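Probable DNA endonuclease SmrA (PDB 3QD7) binds DNA and has DNA endonuclease activity, this chain being the part of the protein that contains its Smr domain. Local coordinates at residues P45-L53 / R61-Q69. Residues are numbered along the deposited sequence; the frame is centred on the assembly and turned at random.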
ATOM      1  N   PRO A  45      -8.039  -9.116  -8.398  1.00 34.98           N
ATOM      2  CA  PRO A  45      -8.502 -10.391  -7.870  1.00 32.15           C
ATOM      3  C   PRO A  45      -8.036 -10.599  -6.419  1.00 32.71           C
ATOM      4  O   PRO A  45      -7.212  -9.826  -5.903  1.00 29.52           O
ATOM      5  CB  PRO A  45      -7.850 -11.413  -8.810  1.00 37.58           C
ATOM      6  CG  PRO A  45      -6.628 -10.746  -9.321  1.00 32.34           C
ATOM      7  CD  PRO A  45      -6.961  -9.283  -9.395  1.00 36.05           C
ATOM      8  N   GLN A  46      -8.550 -11.632  -5.762  1.00 29.31           N
ATOM      9  CA  GLN A  46      -8.229 -11.843  -4.354  1.00 28.94           C
ATOM     10  C   GLN A  46      -6.730 -11.987  -4.058  1.00 28.34           C
ATOM     11  O   GLN A  46      -6.261 -11.527  -3.024  1.00 32.01           O
ATOM     12  CB  GLN A  46      -8.972 -13.053  -3.817  1.00 29.31           C
ATOM     13  CG  GLN A  46      -8.796 -13.259  -2.323  1.00 30.26           C
ATOM     14  CD  GLN A  46      -9.311 -14.613  -1.902  1.00 43.86           C
ATOM     15  OE1 GLN A  46     -10.021 -15.280  -2.663  1.00 48.98           O
ATOM     16  NE2 GLN A  46      -8.956 -15.036  -0.696  1.00 41.99           N
ATOM     17  N   GLN A  47      -5.987 -12.631  -4.949  1.00 29.62           N
ATOM     18  CA  GLN A  47      -4.593 -12.909  -4.673  1.00 29.15           C
ATOM     19  C   GLN A  47      -3.710 -11.668  -4.864  1.00 32.82           C
ATOM     20  O   GLN A  47      -2.519 -11.673  -4.534  1.00 29.14           O
ATOM     21  CB  GLN A  47      -4.091 -14.130  -5.482  1.00 33.33           C
ATOM     22  CG  GLN A  47      -3.924 -13.935  -6.983  1.00 36.71           C
ATOM     23  CD  GLN A  47      -5.229 -14.100  -7.787  1.00 44.70           C
ATOM     24  OE1 GLN A  47      -5.275 -13.731  -8.962  1.00 43.21           O
ATOM     25  NE2 GLN A  47      -6.289 -14.655  -7.159  1.00 40.64           N
ATOM     26  N   ALA A  48      -4.308 -10.610  -5.398  1.00 18.01           N
ATOM     27  CA  ALA A  48      -3.614  -9.332  -5.617  1.00 19.01           C
ATOM     28  C   ALA A  48      -3.951  -8.411  -4.500  1.00 16.71           C
ATOM     29  O   ALA A  48      -3.758  -7.219  -4.629  1.00 15.91           O
ATOM     30  CB  ALA A  48      -4.058  -8.699  -6.917  1.00 18.28           C
ATOM     31  N   SER A  49      -4.500  -8.932  -3.404  1.00 18.97           N
ATOM     32  CA  SER A  49      -4.877  -8.055  -2.314  1.00 18.97           C
ATOM     33  C   SER A  49      -4.304  -8.517  -0.975  1.00 18.81           C
ATOM     34  O   SER A  49      -4.058  -9.692  -0.779  1.00 21.04           O
ATOM     35  CB  SER A  49      -6.400  -7.862  -2.273  1.00 25.40           C
ATOM     36  OG  SER A  49      -7.048  -8.971  -1.694  1.00 27.92           O
ATOM     37  N   LEU A  50      -4.025  -7.563  -0.096  1.00 19.47           N
ATOM     38  CA  LEU A  50      -3.392  -7.834   1.170  1.00 19.02           C
ATOM     39  C   LEU A  50      -4.267  -7.281   2.293  1.00 20.55           C
ATOM     40  O   LEU A  50      -4.486  -6.080   2.376  1.00 23.22           O
ATOM     41  CB  LEU A  50      -1.995  -7.191   1.199  1.00 21.47           C
ATOM     42  CG  LEU A  50      -1.231  -7.275   2.517  1.00 21.25           C
ATOM     43  CD1 LEU A  50      -0.792  -8.735   2.788  1.00 22.33           C
ATOM     44  CD2 LEU A  50      -0.035  -6.329   2.530  1.00 21.00           C
ATOM     45  N   ASN A  51      -4.729  -8.160   3.172  1.00 21.46           N
ATOM     46  CA  ASN A  51      -5.605  -7.798   4.275  1.00 23.31           C
ATOM     47  C   ASN A  51      -4.884  -7.603   5.628  1.00 25.12           C
ATOM     48  O   ASN A  51      -4.446  -8.571   6.271  1.00 23.18           O
ATOM     49  CB  ASN A  51      -6.751  -8.837   4.342  1.00 25.21           C
ATOM     50  CG  ASN A  51      -7.715  -8.605   5.493  1.00 25.07           C
ATOM     51  OD1 ASN A  51      -8.635  -9.393   5.695  1.00 28.33           O
ATOM     52  ND2 ASN A  51      -7.525  -7.550   6.235  1.00 26.37           N
ATOM     53  N   LEU A  52      -4.784  -6.339   6.061  1.00 27.35           N
ATOM     54  CA  LEU A  52      -4.021  -5.932   7.253  1.00 22.93           C
ATOM     55  C   LEU A  52      -4.905  -5.612   8.454  1.00 25.89           C
ATOM     56  O   LEU A  52      -4.420  -5.105   9.487  1.00 23.15           O
ATOM     57  CB  LEU A  52      -3.252  -4.660   6.933  1.00 19.94           C
ATOM     58  CG  LEU A  52      -1.793  -4.692   6.490  1.00 22.98           C
ATOM     59  CD1 LEU A  52      -1.420  -5.991   5.863  1.00 20.95           C
ATOM     60  CD2 LEU A  52      -1.461  -3.488   5.604  1.00 15.23           C
ATOM     61  N   LEU A  53      -6.205  -5.862   8.307  1.00 21.49           N
ATOM     62  CA  LEU A  53      -7.155  -5.547   9.374  1.00 30.45           C
ATOM     63  C   LEU A  53      -6.768  -6.261  10.656  1.00 30.22           C
ATOM     64  O   LEU A  53      -6.441  -7.463  10.640  1.00 29.22           O
ATOM     65  CB  LEU A  53      -8.590  -5.890   8.975  1.00 22.17           C
ATOM     66  CG  LEU A  53      -9.101  -5.136   7.759  1.00 20.56           C
ATOM     67  CD1 LEU A  53     -10.389  -5.795   7.290  1.00 24.46           C
ATOM     68  CD2 LEU A  53      -9.350  -3.650   8.053  1.00 18.74           C
ATOM     69  N   ARG A  61       4.271  -4.580   8.899  1.00 23.04           N
ATOM     70  CA  ARG A  61       5.547  -4.325   8.224  1.00 22.35           C
ATOM     71  C   ARG A  61       6.161  -5.583   7.566  1.00 23.00           C
ATOM     72  O   ARG A  61       6.737  -5.513   6.470  1.00 21.07           O
ATOM     73  CB  ARG A  61       6.547  -3.685   9.183  1.00 25.22           C
ATOM     74  CG  ARG A  61       7.774  -3.093   8.493  1.00 23.83           C
ATOM     75  CD  ARG A  61       8.773  -2.515   9.499  1.00 23.74           C
ATOM     76  NE  ARG A  61       9.456  -3.614  10.146  1.00 28.94           N
ATOM     77  CZ  ARG A  61      10.658  -4.051   9.795  1.00 33.06           C
ATOM     78  NH1 ARG A  61      11.347  -3.429   8.840  1.00 27.62           N
ATOM     79  NH2 ARG A  61      11.175  -5.103  10.410  1.00 27.54           N
ATOM     80  N   LYS A  62       6.021  -6.721   8.239  1.00 22.91           N
ATOM     81  CA  LYS A  62       6.467  -8.010   7.691  1.00 23.34           C
ATOM     82  C   LYS A  62       5.581  -8.485   6.521  1.00 20.26           C
ATOM     83  O   LYS A  62       6.089  -8.965   5.518  1.00 21.26           O
ATOM     84  CB  LYS A  62       6.535  -9.073   8.808  1.00 22.91           C
ATOM     85  CG  LYS A  62       7.471  -8.693   9.975  1.00 27.23           C
ATOM     86  CD  LYS A  62       7.868  -9.898  10.874  1.00 33.81           C
ATOM     87  CE  LYS A  62       6.689 -10.437  11.660  1.00 38.36           C
ATOM     88  NZ  LYS A  62       7.120 -11.087  12.928  1.00 45.23           N
ATOM     89  N   MET A  63       4.267  -8.331   6.653  1.00 21.21           N
ATOM     90  CA  MET A  63       3.314  -8.740   5.609  1.00 23.52           C
ATOM     91  C   MET A  63       3.429  -7.896   4.327  1.00 20.74           C
ATOM     92  O   MET A  63       3.432  -8.417   3.226  1.00 20.50           O
ATOM     93  CB  MET A  63       1.876  -8.660   6.156  1.00 23.30           C
ATOM     94  CG  MET A  63       1.582  -9.664   7.270  1.00 24.02           C
ATOM     95  SD  MET A  63       0.053  -9.281   8.156  1.00 30.45           S
ATOM     96  CE  MET A  63      -1.147 -10.003   7.042  1.00 20.51           C
ATOM     97  N   VAL A  64       3.534  -6.587   4.478  1.00 19.23           N
ATOM     98  CA  VAL A  64       3.633  -5.693   3.315  1.00 22.82           C
ATOM     99  C   VAL A  64       4.915  -6.007   2.526  1.00 20.74           C
ATOM    100  O   VAL A  64       4.904  -6.127   1.303  1.00 18.05           O
ATOM    101  CB  VAL A  64       3.569  -4.177   3.782  1.00 22.81           C
ATOM    102  CG1 VAL A  64       3.961  -3.206   2.662  1.00 21.67           C
ATOM    103  CG2 VAL A  64       2.169  -3.851   4.355  1.00 14.87           C
ATOM    104  N   PHE A  65       6.015  -6.142   3.251  1.00 24.06           N
ATOM    105  CA  PHE A  65       7.287  -6.447   2.638  1.00 22.14           C
ATOM    106  C   PHE A  65       7.202  -7.764   1.895  1.00 25.02           C
ATOM    107  O   PHE A  65       7.512  -7.839   0.706  1.00 22.92           O
ATOM    108  CB  PHE A  65       8.377  -6.494   3.697  1.00 24.45           C
ATOM    109  CG  PHE A  65       9.725  -6.826   3.158  1.00 24.18           C
ATOM    110  CD1 PHE A  65      10.312  -8.061   3.437  1.00 23.04           C
ATOM    111  CD2 PHE A  65      10.423  -5.899   2.390  1.00 22.06           C
ATOM    112  CE1 PHE A  65      11.586  -8.370   2.957  1.00 24.81           C
ATOM    113  CE2 PHE A  65      11.707  -6.204   1.906  1.00 25.25           C
ATOM    114  CZ  PHE A  65      12.274  -7.444   2.185  1.00 24.09           C
ATOM    115  N   SER A  66       6.750  -8.799   2.592  1.00 23.92           N
ATOM    116  CA  SER A  66       6.627 -10.121   1.998  1.00 25.73           C
ATOM    117  C   SER A  66       5.627 -10.146   0.823  1.00 24.34           C
ATOM    118  O   SER A  66       5.869 -10.774  -0.210  1.00 25.82           O
ATOM    119  CB  SER A  66       6.210 -11.105   3.100  1.00 28.28           C
ATOM    120  OG  SER A  66       6.191 -12.419   2.592  1.00 43.83           O
ATOM    121  N   PHE A  67       4.496  -9.454   0.987  1.00 18.84           N
ATOM    122  CA  PHE A  67       3.450  -9.414  -0.048  1.00 19.28           C
ATOM    123  C   PHE A  67       3.953  -8.702  -1.304  1.00 19.65           C
ATOM    124  O   PHE A  67       3.773  -9.180  -2.423  1.00 18.54           O
ATOM    125  CB  PHE A  67       2.194  -8.713   0.500  1.00 18.95           C
ATOM    126  CG  PHE A  67       1.111  -8.495  -0.530  1.00 19.47           C
ATOM    127  CD1 PHE A  67       0.307  -9.565  -0.969  1.00 19.20           C
ATOM    128  CD2 PHE A  67       0.874  -7.206  -1.045  1.00 16.20           C
ATOM    129  CE1 PHE A  67      -0.723  -9.355  -1.916  1.00 21.02           C
ATOM    130  CE2 PHE A  67      -0.155  -6.993  -1.982  1.00 19.56           C
ATOM    131  CZ  PHE A  67      -0.951  -8.071  -2.421  1.00 16.65           C
ATOM    132  N   ILE A  68       4.583  -7.550  -1.131  1.00 18.27           N
ATOM    133  CA  ILE A  68       5.090  -6.842  -2.306  1.00 17.57           C
ATOM    134  C   ILE A  68       6.194  -7.637  -3.039  1.00 20.00           C
ATOM    135  O   ILE A  68       6.185  -7.735  -4.279  1.00 19.26           O
ATOM    136  CB  ILE A  68       5.568  -5.409  -1.953  1.00 19.34           C
ATOM    137  CG1 ILE A  68       4.392  -4.592  -1.402  1.00 18.42           C
ATOM    138  CG2 ILE A  68       6.199  -4.722  -3.226  1.00 18.81           C
ATOM    139  CD1 ILE A  68       3.309  -4.290  -2.429  1.00 12.56           C
ATOM    140  N   GLN A  69       7.119  -8.231  -2.286  1.00 25.36           N
ATOM    141  CA  GLN A  69       8.091  -9.170  -2.878  1.00 25.14           C
ATOM    142  C   GLN A  69       7.416 -10.298  -3.675  1.00 27.05           C
ATOM    143  O   GLN A  69       7.851 -10.613  -4.779  1.00 28.21           O
ATOM    144  CB  GLN A  69       9.002  -9.796  -1.811  1.00 22.71           C
ATOM    145  CG  GLN A  69       9.886  -8.801  -1.008  1.00 23.29           C
ATOM    146  CD  GLN A  69      10.889  -8.004  -1.859  1.00 27.98           C
ATOM    147  OE1 GLN A  69      11.350  -6.926  -1.452  1.00 28.81           O
ATOM    148  NE2 GLN A  69      11.241  -8.529  -3.014  1.00 26.98           N
TER
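Leu50 and Phe67 account for about half of the surface buried between strand 49-51 and helix 57-73, a worked example of how a beta-alpha-beta unit closes over its first strand. The strand and helix segments run nearly antiparallel, at 167°, with axes 9.7 Å apart. Followed outward, Leu50 begins with CB almost directly over the middle of the Phe67 ring, a CH-pi contact 3.6 Å from the centroid and 8° off the ring normal. Its CG comes next, near Phe67 CG. With Leu50 CG anti to its own backbone N (chi1 175°), the leucine reaches toward the helix and slides past the phenylalanine in the opposite direction. At the tip the branches part: CD1 rests on Phe67 CB and CG, and CD2 touches both Phe67 CD2 and Val64 CG2, 3.8 Å from the latter. That same methyl of Val64 meets Leu52 CD2 at 3.9 Å, the two leucines each crossing the valine at about a right angle. The far end of the Phe67 ring meets backbone instead: Ala48 C lies at its edge, 3.7 Å from CZ, and Ser49 O approaches CE1 obliquely at 3.5 Å. One turn earlier on the helix, the bent chain of Met63 brings CE to 3.7 Å from Asn51 O. Replacing Phe67 by an alanine removes the ring and is likely to leave a gap between Leu50 CB and the backbone of Ala48 and Ser49. Backbone hydrogen bonds between Leu50 and both Leu80 and Ile82 bind the strand to parallel strand 78-82, and Val79 of that strand also touches Phe67. Cohesion between the two segments thus rests on dispersion and shape, while the backbone of Leu50 is bonded to strand 78-82 and that of the helix along its own turns.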